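Local coordinates for centrosomal protein of 104 kDa (Homo sapiens, PDB 5LPI) that is required for ciliogenesis and for the structural integrity of the ciliary tip, at residues L9-E21 / L28-T40. Residues are numbered along the deposited sequence; the frame is centred on the assembly and turned at random.
Sequences LDNLCIFCGERSE and LDLHYWKHCLMLT. With ZN (zinc ion), chain G.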
ATOM      1  N   LEU A   9      -2.858   9.319 -20.840  1.00 60.67           N
ATOM      2  CA  LEU A   9      -3.309   8.353 -19.843  1.00 66.13           C
ATOM      3  C   LEU A   9      -3.299   6.914 -20.355  1.00 64.88           C
ATOM      4  O   LEU A   9      -3.816   6.030 -19.665  1.00 66.44           O
ATOM      5  CB  LEU A   9      -4.718   8.714 -19.361  1.00 69.49           C
ATOM      6  CG  LEU A   9      -4.890  10.114 -18.765  1.00 74.39           C
ATOM      7  CD1 LEU A   9      -6.339  10.362 -18.377  1.00 74.42           C
ATOM      8  CD2 LEU A   9      -3.969  10.305 -17.569  1.00 73.90           C
ATOM      9  N   ASP A  10      -2.718   6.661 -21.525  1.00 63.78           N
ATOM     10  CA  ASP A  10      -2.715   5.344 -22.144  1.00 66.32           C
ATOM     11  C   ASP A  10      -1.335   4.702 -22.055  1.00 60.07           C
ATOM     12  O   ASP A  10      -0.306   5.389 -22.033  1.00 57.43           O
ATOM     13  CB  ASP A  10      -3.159   5.432 -23.610  1.00 75.21           C
ATOM     14  CG  ASP A  10      -4.598   5.898 -23.756  1.00 82.08           C
ATOM     15  OD1 ASP A  10      -5.284   6.063 -22.723  1.00 83.43           O
ATOM     16  OD2 ASP A  10      -5.046   6.103 -24.905  1.00 86.31           O
ATOM     17  N   ASN A  11      -1.332   3.364 -22.004  1.00 56.10           N
ATOM     18  CA  ASN A  11      -0.114   2.565 -21.837  1.00 49.01           C
ATOM     19  C   ASN A  11       0.646   2.946 -20.566  1.00 45.99           C
ATOM     20  O   ASN A  11       1.866   2.778 -20.486  1.00 45.77           O
ATOM     21  CB  ASN A  11       0.800   2.674 -23.061  1.00 59.95           C
ATOM     22  CG  ASN A  11       0.151   2.132 -24.317  1.00 71.24           C
ATOM     23  OD1 ASN A  11      -0.612   1.166 -24.268  1.00 74.55           O
ATOM     24  ND2 ASN A  11       0.445   2.754 -25.453  1.00 74.36           N
ATOM     25  N   LEU A  12      -0.072   3.436 -19.555  1.00 44.44           N
ATOM     26  CA  LEU A  12       0.549   3.926 -18.333  1.00 45.92           C
ATOM     27  C   LEU A  12      -0.064   3.251 -17.112  1.00 34.57           C
ATOM     28  O   LEU A  12      -1.288   3.210 -16.970  1.00 40.30           O
ATOM     29  CB  LEU A  12       0.394   5.443 -18.213  1.00 38.88           C
ATOM     30  CG  LEU A  12       0.666   6.033 -16.827  1.00 35.28           C
ATOM     31  CD1 LEU A  12       2.161   6.211 -16.590  1.00 35.84           C
ATOM     32  CD2 LEU A  12      -0.089   7.359 -16.664  1.00 42.13           C
ATOM     33  N   CYS A  13       0.785   2.757 -16.217  1.00 37.32           N
ATOM     34  CA  CYS A  13       0.337   2.362 -14.882  1.00 33.23           C
ATOM     35  C   CYS A  13       0.330   3.606 -13.994  1.00 33.40           C
ATOM     36  O   CYS A  13       1.391   4.113 -13.630  1.00 32.81           O
ATOM     37  CB  CYS A  13       1.248   1.303 -14.279  1.00 29.99           C
ATOM     38  SG  CYS A  13       0.784   0.846 -12.575  1.00 29.15           S
ATOM     39  N   ILE A  14      -0.860   4.072 -13.615  1.00 32.02           N
ATOM     40  CA  ILE A  14      -0.946   5.258 -12.770  1.00 37.93           C
ATOM     41  C   ILE A  14      -0.412   5.036 -11.363  1.00 41.90           C
ATOM     42  O   ILE A  14      -0.204   6.013 -10.634  1.00 42.83           O
ATOM     43  CB  ILE A  14      -2.398   5.763 -12.681  1.00 41.27           C
ATOM     44  CG1 ILE A  14      -3.278   4.726 -11.994  1.00 35.57           C
ATOM     45  CG2 ILE A  14      -2.944   6.071 -14.073  1.00 44.51           C
ATOM     46  CD1 ILE A  14      -4.643   5.241 -11.673  1.00 41.10           C
ATOM     47  N   PHE A  15      -0.171   3.790 -10.955  1.00 31.96           N
ATOM     48  CA  PHE A  15       0.315   3.541  -9.601  1.00 35.78           C
ATOM     49  C   PHE A  15       1.826   3.649  -9.502  1.00 38.58           C
ATOM     50  O   PHE A  15       2.338   4.359  -8.633  1.00 38.99           O
ATOM     51  CB  PHE A  15      -0.158   2.171  -9.118  1.00 33.19           C
ATOM     52  CG  PHE A  15      -1.629   2.031  -9.183  1.00 31.70           C
ATOM     53  CD1 PHE A  15      -2.427   2.751  -8.315  1.00 31.91           C
ATOM     54  CD2 PHE A  15      -2.224   1.243 -10.151  1.00 33.27           C
ATOM     55  CE1 PHE A  15      -3.797   2.660  -8.382  1.00 38.98           C
ATOM     56  CE2 PHE A  15      -3.597   1.140 -10.225  1.00 33.39           C
ATOM     57  CZ  PHE A  15      -4.389   1.851  -9.342  1.00 37.48           C
ATOM     58  N   CYS A  16       2.554   2.956 -10.371  1.00 32.32           N
ATOM     59  CA  CYS A  16       4.004   3.043 -10.326  1.00 30.10           C
ATOM     60  C   CYS A  16       4.580   3.971 -11.388  1.00 38.99           C
ATOM     61  O   CYS A  16       5.789   4.246 -11.358  1.00 37.26           O
ATOM     62  CB  CYS A  16       4.631   1.652 -10.462  1.00 29.28           C
ATOM     63  SG  CYS A  16       4.507   0.931 -12.100  1.00 34.81           S
ATOM     64  N   GLY A  17       3.755   4.468 -12.305  1.00 38.65           N
ATOM     65  CA  GLY A  17       4.219   5.397 -13.320  1.00 42.62           C
ATOM     66  C   GLY A  17       4.802   4.757 -14.563  1.00 49.08           C
ATOM     67  O   GLY A  17       4.973   5.450 -15.570  1.00 42.00           O
ATOM     68  N   GLU A  18       5.108   3.459 -14.529  1.00 45.42           N
ATOM     69  CA  GLU A  18       5.739   2.808 -15.668  1.00 39.87           C
ATOM     70  C   GLU A  18       4.867   2.921 -16.909  1.00 41.27           C
ATOM     71  O   GLU A  18       3.635   2.869 -16.836  1.00 41.84           O
ATOM     72  CB  GLU A  18       5.999   1.329 -15.368  1.00 55.69           C
ATOM     73  CG  GLU A  18       7.282   1.043 -14.610  1.00 65.46           C
ATOM     74  CD  GLU A  18       7.580  -0.446 -14.522  1.00 75.11           C
ATOM     75  OE1 GLU A  18       7.038  -1.219 -15.349  1.00 76.01           O
ATOM     76  OE2 GLU A  18       8.351  -0.842 -13.622  1.00 78.03           O
ATOM     77  N   ARG A  19       5.523   3.078 -18.053  1.00 45.29           N
ATOM     78  CA  ARG A  19       4.882   3.014 -19.354  1.00 46.45           C
ATOM     79  C   ARG A  19       5.482   1.851 -20.132  1.00 46.91           C
ATOM     80  O   ARG A  19       6.674   1.560 -20.006  1.00 56.73           O
ATOM     81  CB  ARG A  19       5.074   4.327 -20.133  1.00 44.73           C
ATOM     82  CG  ARG A  19       4.155   5.453 -19.700  1.00 43.45           C
ATOM     83  CD  ARG A  19       4.438   6.742 -20.490  1.00 45.92           C
ATOM     84  NE  ARG A  19       3.716   7.882 -19.927  1.00 45.96           N
ATOM     85  CZ  ARG A  19       2.442   8.158 -20.191  1.00 50.06           C
ATOM     86  NH1 ARG A  19       1.748   7.383 -21.014  1.00 53.40           N
ATOM     87  NH2 ARG A  19       1.856   9.206 -19.630  1.00 55.43           N
ATOM     88  N   SER A  20       4.656   1.186 -20.931  1.00 45.33           N
ATOM     89  CA  SER A  20       5.127   0.075 -21.750  1.00 51.34           C
ATOM     90  C   SER A  20       4.084  -0.224 -22.814  1.00 56.68           C
ATOM     91  O   SER A  20       2.881  -0.058 -22.590  1.00 57.09           O
ATOM     92  CB  SER A  20       5.402  -1.178 -20.905  1.00 57.63           C
ATOM     93  OG  SER A  20       5.738  -2.298 -21.711  1.00 60.60           O
ATOM     94  N   GLU A  21       4.561  -0.655 -23.985  1.00 68.46           N
ATOM     95  CA  GLU A  21       3.641  -1.056 -25.042  1.00 74.55           C
ATOM     96  C   GLU A  21       2.763  -2.216 -24.589  1.00 66.62           C
ATOM     97  O   GLU A  21       1.577  -2.273 -24.935  1.00 63.04           O
ATOM     98  CB  GLU A  21       4.423  -1.414 -26.312  1.00 88.48           C
ATOM     99  CG  GLU A  21       5.265  -2.699 -26.246  1.00 99.41           C
ATOM    100  CD  GLU A  21       6.502  -2.584 -25.360  1.00108.73           C
ATOM    101  OE1 GLU A  21       6.755  -1.490 -24.806  1.00111.39           O
ATOM    102  OE2 GLU A  21       7.224  -3.598 -25.221  1.00111.10           O
ATOM    103  N   LEU A  28      -2.352  -4.276 -18.400  1.00 54.08           N
ATOM    104  CA  LEU A  28      -2.353  -3.585 -17.112  1.00 52.96           C
ATOM    105  C   LEU A  28      -2.970  -4.449 -16.017  1.00 45.53           C
ATOM    106  O   LEU A  28      -2.499  -4.444 -14.874  1.00 36.48           O
ATOM    107  CB  LEU A  28      -3.105  -2.252 -17.220  1.00 46.52           C
ATOM    108  CG  LEU A  28      -2.340  -1.031 -17.743  1.00 44.00           C
ATOM    109  CD1 LEU A  28      -3.278   0.137 -18.011  1.00 44.23           C
ATOM    110  CD2 LEU A  28      -1.248  -0.612 -16.761  1.00 41.77           C
ATOM    111  N   ASP A  29      -4.035  -5.188 -16.339  1.00 44.66           N
ATOM    112  CA  ASP A  29      -4.646  -6.056 -15.336  1.00 44.41           C
ATOM    113  C   ASP A  29      -3.655  -7.103 -14.848  1.00 34.48           C
ATOM    114  O   ASP A  29      -3.607  -7.417 -13.652  1.00 33.49           O
ATOM    115  CB  ASP A  29      -5.896  -6.721 -15.902  1.00 56.08           C
ATOM    116  CG  ASP A  29      -7.113  -5.820 -15.844  1.00 69.34           C
ATOM    117  OD1 ASP A  29      -7.409  -5.265 -14.759  1.00 70.68           O
ATOM    118  OD2 ASP A  29      -7.774  -5.667 -16.890  1.00 74.34           O
ATOM    119  N   LEU A  30      -2.847  -7.638 -15.758  1.00 33.24           N
ATOM    120  CA  LEU A  30      -1.833  -8.606 -15.361  1.00 37.38           C
ATOM    121  C   LEU A  30      -0.717  -7.924 -14.580  1.00 39.69           C
ATOM    122  O   LEU A  30      -0.198  -8.483 -13.604  1.00 30.08           O
ATOM    123  CB  LEU A  30      -1.289  -9.313 -16.600  1.00 38.41           C
ATOM    124  CG  LEU A  30      -0.256 -10.422 -16.421  1.00 44.11           C
ATOM    125  CD1 LEU A  30      -0.745 -11.492 -15.434  1.00 36.91           C
ATOM    126  CD2 LEU A  30       0.010 -11.038 -17.775  1.00 41.96           C
ATOM    127  N   HIS A  31      -0.337  -6.718 -15.012  1.00 31.11           N
ATOM    128  CA  HIS A  31       0.599  -5.888 -14.266  1.00 31.93           C
ATOM    129  C   HIS A  31       0.179  -5.723 -12.806  1.00 24.64           C
ATOM    130  O   HIS A  31       0.978  -5.956 -11.893  1.00 29.43           O
ATOM    131  CB  HIS A  31       0.724  -4.517 -14.957  1.00 33.25           C
ATOM    132  CG  HIS A  31       1.659  -3.578 -14.264  1.00 27.34           C
ATOM    133  ND1 HIS A  31       3.019  -3.792 -14.211  1.00 27.87           N
ATOM    134  CD2 HIS A  31       1.433  -2.422 -13.596  1.00 23.56           C
ATOM    135  CE1 HIS A  31       3.593  -2.807 -13.544  1.00 28.57           C
ATOM    136  NE2 HIS A  31       2.652  -1.969 -13.158  1.00 26.42           N
ATOM    137  N   TYR A  32      -1.072  -5.312 -12.563  1.00 24.63           N
ATOM    138  CA  TYR A  32      -1.518  -5.105 -11.187  1.00 28.93           C
ATOM    139  C   TYR A  32      -1.530  -6.416 -10.414  1.00 29.80           C
ATOM    140  O   TYR A  32      -1.206  -6.451  -9.222  1.00 24.69           O
ATOM    141  CB  TYR A  32      -2.919  -4.500 -11.138  1.00 22.89           C
ATOM    142  CG  TYR A  32      -3.193  -3.274 -12.003  1.00 27.91           C
ATOM    143  CD1 TYR A  32      -2.252  -2.260 -12.156  1.00 28.80           C
ATOM    144  CD2 TYR A  32      -4.422  -3.132 -12.644  1.00 29.37           C
ATOM    145  CE1 TYR A  32      -2.534  -1.135 -12.957  1.00 30.12           C
ATOM    146  CE2 TYR A  32      -4.712  -2.017 -13.434  1.00 37.21           C
ATOM    147  CZ  TYR A  32      -3.759  -1.023 -13.585  1.00 38.36           C
ATOM    148  OH  TYR A  32      -4.049   0.076 -14.374  1.00 37.73           O
ATOM    149  N   TRP A  33      -1.949  -7.499 -11.070  1.00 28.91           N
ATOM    150  CA  TRP A  33      -2.151  -8.764 -10.376  1.00 22.19           C
ATOM    151  C   TRP A  33      -0.827  -9.362  -9.910  1.00 19.89           C
ATOM    152  O   TRP A  33      -0.778  -9.991  -8.845  1.00 22.53           O
ATOM    153  CB  TRP A  33      -2.896  -9.738 -11.299  1.00 25.46           C
ATOM    154  CG  TRP A  33      -3.180 -11.085 -10.710  1.00 24.22           C
ATOM    155  CD1 TRP A  33      -2.742 -12.291 -11.184  1.00 28.34           C
ATOM    156  CD2 TRP A  33      -3.988 -11.379  -9.556  1.00 24.02           C
ATOM    157  NE1 TRP A  33      -3.225 -13.306 -10.396  1.00 25.83           N
ATOM    158  CE2 TRP A  33      -3.994 -12.779  -9.396  1.00 27.55           C
ATOM    159  CE3 TRP A  33      -4.723 -10.596  -8.660  1.00 27.80           C
ATOM    160  CZ2 TRP A  33      -4.678 -13.410  -8.360  1.00 28.08           C
ATOM    161  CZ3 TRP A  33      -5.411 -11.222  -7.637  1.00 28.33           C
ATOM    162  CH2 TRP A  33      -5.386 -12.619  -7.497  1.00 29.25           C
ATOM    163  N   LYS A  34       0.247  -9.155 -10.663  1.00 25.08           N
ATOM    164  CA  LYS A  34       1.508  -9.846 -10.401  1.00 28.34           C
ATOM    165  C   LYS A  34       2.726  -8.955 -10.181  1.00 28.12           C
ATOM    166  O   LYS A  34       3.606  -9.343  -9.409  1.00 31.29           O
ATOM    167  CB  LYS A  34       1.840 -10.802 -11.555  1.00 26.84           C
ATOM    168  CG  LYS A  34       0.897 -12.013 -11.607  1.00 29.10           C
ATOM    169  CD  LYS A  34       1.325 -12.996 -12.669  1.00 30.38           C
ATOM    170  CE  LYS A  34       0.411 -14.247 -12.588  1.00 31.92           C
ATOM    171  NZ  LYS A  34       0.875 -15.365 -13.446  1.00 30.72           N
ATOM    172  N   HIS A  35       2.813  -7.797 -10.820  1.00 28.72           N
ATOM    173  CA  HIS A  35       4.121  -7.161 -10.984  1.00 30.74           C
ATOM    174  C   HIS A  35       4.266  -5.786 -10.354  1.00 27.22           C
ATOM    175  O   HIS A  35       5.353  -5.470  -9.880  1.00 33.02           O
ATOM    176  CB  HIS A  35       4.455  -7.056 -12.473  1.00 32.74           C
ATOM    177  CG  HIS A  35       4.476  -8.377 -13.160  1.00 33.49           C
ATOM    178  ND1 HIS A  35       5.367  -9.371 -12.822  1.00 38.90           N
ATOM    179  CD2 HIS A  35       3.701  -8.883 -14.149  1.00 38.84           C
ATOM    180  CE1 HIS A  35       5.148 -10.433 -13.581  1.00 37.07           C
ATOM    181  NE2 HIS A  35       4.144 -10.163 -14.395  1.00 38.01           N
ATOM    182  N   CYS A  36       3.229  -4.946 -10.358  1.00 29.52           N
ATOM    183  CA  CYS A  36       3.392  -3.559  -9.918  1.00 27.74           C
ATOM    184  C   CYS A  36       3.920  -3.479  -8.488  1.00 26.96           C
ATOM    185  O   CYS A  36       3.306  -4.013  -7.561  1.00 24.15           O
ATOM    186  CB  CYS A  36       2.068  -2.806 -10.020  1.00 27.56           C
ATOM    187  SG  CYS A  36       2.203  -1.025  -9.609  1.00 27.99           S
ATOM    188  N   LEU A  37       5.047  -2.774  -8.302  1.00 28.80           N
ATOM    189  CA  LEU A  37       5.667  -2.692  -6.978  1.00 29.35           C
ATOM    190  C   LEU A  37       4.847  -1.871  -5.988  1.00 23.84           C
ATOM    191  O   LEU A  37       5.070  -1.981  -4.779  1.00 26.97           O
ATOM    192  CB  LEU A  37       7.079  -2.096  -7.090  1.00 30.95           C
ATOM    193  CG  LEU A  37       8.082  -2.925  -7.898  1.00 31.79           C
ATOM    194  CD1 LEU A  37       9.417  -2.221  -8.000  1.00 35.69           C
ATOM    195  CD2 LEU A  37       8.251  -4.306  -7.293  1.00 39.55           C
ATOM    196  N   MET A  38       3.915  -1.051  -6.458  1.00 24.18           N
ATOM    197  CA  MET A  38       3.125  -0.211  -5.568  1.00 23.16           C
ATOM    198  C   MET A  38       1.875  -0.907  -5.050  1.00 29.73           C
ATOM    199  O   MET A  38       1.185  -0.366  -4.169  1.00 28.11           O
ATOM    200  CB  MET A  38       2.734   1.079  -6.282  1.00 25.49           C
ATOM    201  CG  MET A  38       3.929   1.886  -6.781  1.00 31.28           C
ATOM    202  SD  MET A  38       4.946   2.516  -5.419  1.00 31.54           S
ATOM    203  CE  MET A  38       3.707   3.496  -4.567  1.00 27.20           C
ATOM    204  N   LEU A  39       1.575  -2.089  -5.561  1.00 26.56           N
ATOM    205  CA  LEU A  39       0.363  -2.803  -5.211  1.00 27.87           C
ATOM    206  C   LEU A  39       0.715  -4.120  -4.535  1.00 28.55           C
ATOM    207  O   LEU A  39       1.842  -4.621  -4.631  1.00 26.27           O
ATOM    208  CB  LEU A  39      -0.494  -3.073  -6.461  1.00 27.85           C
ATOM    209  CG  LEU A  39      -0.722  -1.893  -7.398  1.00 26.73           C
ATOM    210  CD1 LEU A  39      -1.493  -2.357  -8.647  1.00 28.56           C
ATOM    211  CD2 LEU A  39      -1.463  -0.746  -6.700  1.00 28.52           C
ATOM    212  N   THR A  40      -0.280  -4.672  -3.849  1.00 23.51           N
ATOM    213  CA  THR A  40      -0.161  -5.974  -3.219  1.00 26.48           C
ATOM    214  C   THR A  40      -1.495  -6.692  -3.365  1.00 28.66           C
ATOM    215  O   THR A  40      -2.538  -6.063  -3.557  1.00 26.63           O
ATOM    216  CB  THR A  40       0.249  -5.832  -1.740  1.00 29.60           C
ATOM    217  OG1 THR A  40       0.540  -7.118  -1.214  1.00 30.46           O
ATOM    218  CG2 THR A  40      -0.874  -5.219  -0.908  1.00 29.82           C
TER
HETATM  219 ZN    ZN G 903       2.559  -0.317 -11.815  1.00 33.28          ZN
HETATM  220  O   HOH W   1      -3.085   2.510 -14.847  1.00 38.63           O
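Cys13 and Cys16 share one zinc ion with His31 and Cys36. This is the tight part of the contact between residues 9-21 and 28-40. His31 binds through NE2, 2.1 Å from zinc. The sulfurs of Cys13 and Cys16 both lie at the edge of the His31 ring, near the ring plane. With CG anti to the backbone N (chi1 180°), His31 reaches from the helix to the metal. Backbone amides support the thiolates: Cys16 N donates to Cys13 SG at 3.5 Å, almost straight at 173°, Glu18 N donates to Cys16 SG, and Met38 N to Cys36 SG. These bonds probably ease the negative charge on the sulfurs. Leu28 packs CD2 on Cys13 CA at 3.9 Å.

Beside the metal, Phe15 and Tyr32 form an offset edge-to-face pair, with Phe15 CD2 and CE2 against Tyr32 CE1. The planes stand at 82° and the ring centroids are 5.4 Å apart. Leu39 lays CD2 over one face of the Phe15 ring, 4.0 Å from its centroid, a CH-pi contact. Ile14 CG1 covers the opposite face. With an alanine in place of Phe15, Leu39 CD2 and the Tyr32 rim would probably lose their shared apolar partner. Met38 sets CG against Phe15 O and Cys16 CA, and also touches Leu122 and Met123 of helix 115-123.

The contact is looser at Tyr32 OH and at Glu18. No direct hydrogen bond joins the two segments. A water instead links Tyr32 OH, at 2.7 Å, with Leu12 O and Ile14 N. Exposed Glu18 keeps OE1 4.2 Å from His31 CE1.

A CxxC loop, a helix giving the histidine and a last cysteine after it form a zinc finger with three cysteines and one histidine, the first of four in this Cep104 array.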